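Local coordinates for protein pid-3 (Caenorhabditis elegans, PDB 7OCX), which probably acts in piRNA (21U RNA) biogenesis as part of the PETISCO complex, its RNA recognition motif domain pairing with that of TOFU-6, at residues 13-18 with 51-56. Residues are numbered along the deposited sequence; the frame is centred on the assembly and turned at random.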
loop_
_atom_site.group_PDB
_atom_site.type_symbol
_atom_site.label_atom_id
_atom_site.label_comp_id
_atom_site.label_asym_id
_atom_site.label_seq_id
_atom_site.Cartn_x
_atom_site.Cartn_y
_atom_site.Cartn_z
ATOM N N ASN B 13 -4.890 19.886 -2.605
ATOM C CA ASN B 13 -5.040 18.462 -2.355
ATOM C C ASN B 13 -4.136 17.606 -3.219
ATOM O O ASN B 13 -4.247 16.384 -3.169
ATOM C CB ASN B 13 -6.483 18.001 -2.568
ATOM C CG ASN B 13 -7.469 18.711 -1.698
ATOM O OD1 ASN B 13 -7.151 19.088 -0.576
ATOM N ND2 ASN B 13 -8.690 18.890 -2.199
ATOM N N MET B 14 -3.254 18.190 -4.014
ATOM C CA MET B 14 -2.557 17.415 -5.029
ATOM C C MET B 14 -1.071 17.345 -4.780
ATOM O O MET B 14 -0.452 18.262 -4.225
ATOM C CB MET B 14 -2.856 17.998 -6.419
ATOM C CG MET B 14 -4.240 17.553 -6.854
ATOM S SD MET B 14 -5.098 18.712 -7.913
ATOM C CE MET B 14 -3.757 19.533 -8.746
ATOM N N LEU B 15 -0.510 16.217 -5.179
ATOM C CA LEU B 15 0.926 16.047 -5.131
ATOM C C LEU B 15 1.395 15.413 -6.427
ATOM O O LEU B 15 0.608 14.847 -7.195
ATOM C CB LEU B 15 1.341 15.220 -3.920
ATOM C CG LEU B 15 0.871 13.766 -3.782
ATOM C CD1 LEU B 15 1.600 12.883 -4.743
ATOM C CD2 LEU B 15 1.161 13.387 -2.352
ATOM N N LYS B 16 2.683 15.584 -6.678
ATOM C CA LYS B 16 3.417 14.943 -7.755
ATOM C C LYS B 16 4.256 13.835 -7.156
ATOM O O LYS B 16 4.894 14.031 -6.121
ATOM C CB LYS B 16 4.356 15.916 -8.480
ATOM C CG LYS B 16 3.703 17.049 -9.238
ATOM C CD LYS B 16 4.683 17.641 -10.267
ATOM C CE LYS B 16 4.392 19.119 -10.563
ATOM N NZ LYS B 16 5.620 19.952 -10.783
ATOM N N ILE B 17 4.256 12.672 -7.794
ATOM C CA ILE B 17 5.090 11.552 -7.371
ATOM C C ILE B 17 5.764 10.964 -8.604
ATOM O O ILE B 17 5.138 10.845 -9.664
ATOM C CB ILE B 17 4.264 10.495 -6.606
ATOM C CG1 ILE B 17 5.155 9.320 -6.185
ATOM C CG2 ILE B 17 3.059 10.027 -7.431
ATOM C CD1 ILE B 17 4.544 8.496 -5.079
ATOM N N SER B 18 7.049 10.625 -8.483
ATOM C CA SER B 18 7.800 10.120 -9.624
ATOM C C SER B 18 8.917 9.225 -9.100
ATOM O O SER B 18 9.233 9.234 -7.907
ATOM C CB SER B 18 8.366 11.255 -10.482
ATOM O OG SER B 18 9.286 12.077 -9.779
ATOM N N VAL B 51 -1.443 13.154 -8.068
ATOM C CA VAL B 51 -2.354 12.416 -7.192
ATOM C C VAL B 51 -3.155 13.413 -6.381
ATOM O O VAL B 51 -2.585 14.350 -5.817
ATOM C CB VAL B 51 -1.593 11.462 -6.249
ATOM C CG1 VAL B 51 -2.545 10.785 -5.298
ATOM C CG2 VAL B 51 -0.776 10.507 -7.065
ATOM N N ALA B 52 -4.462 13.205 -6.303
ATOM C CA ALA B 52 -5.310 13.976 -5.403
ATOM C C ALA B 52 -5.543 13.140 -4.149
ATOM O O ALA B 52 -6.070 12.028 -4.234
ATOM C CB ALA B 52 -6.628 14.356 -6.072
ATOM N N LEU B 53 -5.081 13.644 -3.013
ATOM C CA LEU B 53 -5.339 13.070 -1.706
ATOM C C LEU B 53 -6.513 13.803 -1.079
ATOM O O LEU B 53 -7.031 14.774 -1.623
ATOM C CB LEU B 53 -4.097 13.134 -0.822
ATOM C CG LEU B 53 -2.789 12.461 -1.244
ATOM C CD1 LEU B 53 -1.772 12.657 -0.157
ATOM C CD2 LEU B 53 -3.043 10.979 -1.497
ATOM N N GLU B 54 -6.921 13.363 0.101
ATOM C CA GLU B 54 -8.141 13.901 0.699
ATOM C C GLU B 54 -8.010 15.391 1.031
ATOM O O GLU B 54 -8.966 16.155 0.860
ATOM C CB GLU B 54 -8.471 13.084 1.954
ATOM C CG GLU B 54 -9.731 13.467 2.718
ATOM C CD GLU B 54 -10.981 13.396 1.876
ATOM O OE1 GLU B 54 -10.952 12.743 0.806
ATOM O OE2 GLU B 54 -12.006 13.982 2.294
ATOM N N ASN B 55 -6.843 15.823 1.505
ATOM C CA ASN B 55 -6.702 17.211 1.942
ATOM C C ASN B 55 -5.228 17.567 2.082
ATOM O O ASN B 55 -4.334 16.729 1.907
ATOM C CB ASN B 55 -7.466 17.444 3.259
ATOM C CG ASN B 55 -6.945 16.575 4.404
ATOM O OD1 ASN B 55 -5.739 16.514 4.650
ATOM N ND2 ASN B 55 -7.860 15.871 5.090
ATOM N N LYS B 56 -4.992 18.835 2.417
ATOM C CA LYS B 56 -3.643 19.379 2.425
ATOM C C LYS B 56 -2.810 18.791 3.550
ATOM O O LYS B 56 -1.581 18.742 3.448
ATOM C CB LYS B 56 -3.700 20.898 2.552
ATOM C CG LYS B 56 -4.420 21.383 3.804
ATOM C CD LYS B 56 -4.623 22.899 3.846
ATOM C CE LYS B 56 -5.330 23.341 5.131
ATOM N NZ LYS B 56 -5.622 24.801 5.144
HETATM O O HOH W 1 -7.247 20.706 2.034
#
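With chi1 at -59°, N13 sets CG anti to its own carbonyl carbon, and a chi2 of -32° then brings OD1 to 3.2 Å from CA of N55; L15 sets CG between its backbone N and carbonyl carbon (chi1 63°), beside V51. OD1 of N13 also accepts a hydrogen bond from a water, which in turn takes the N-H of K56, 3.0 Å from its oxygen. That N-H belongs to the first turn of helix 56-66, where N55 is the N-cap, its OD1 bonded to N of Q58. An alanine in place of N13 would probably leave this water without its carboxamide acceptor and the turn before the helix less firmly held. L15 and V51 exchange two backbone bonds as an antiparallel hydrogen-bonded pair, the shorter being V51 N to L15 O at 2.8 Å. They join the adjacent strands 14-18 and 48-53 in the antiparallel sheet of the RNA recognition motif; L53 N to N13 O, 2.9 Å, extends the pairing one residue before strand 14-18. The chain then passes through E54 and N55 into helix 56-66. The side chains of L15 and V51 run side by side on one sheet face, L15 CD1 3.8 Å from V51 CB. L15 CD2 meets L53 CD1 at 3.7 Å, and both leucines pack on A62 of the helix. M14 and A52 form a non-hydrogen-bonded pair on the other face, CG of M14 lying 4.1 Å from CB of A52. Past the turn, K56 NZ forms a salt bridge with D30 of the TOFU-6 chain, and N55 ND2 bonds to its S44 O.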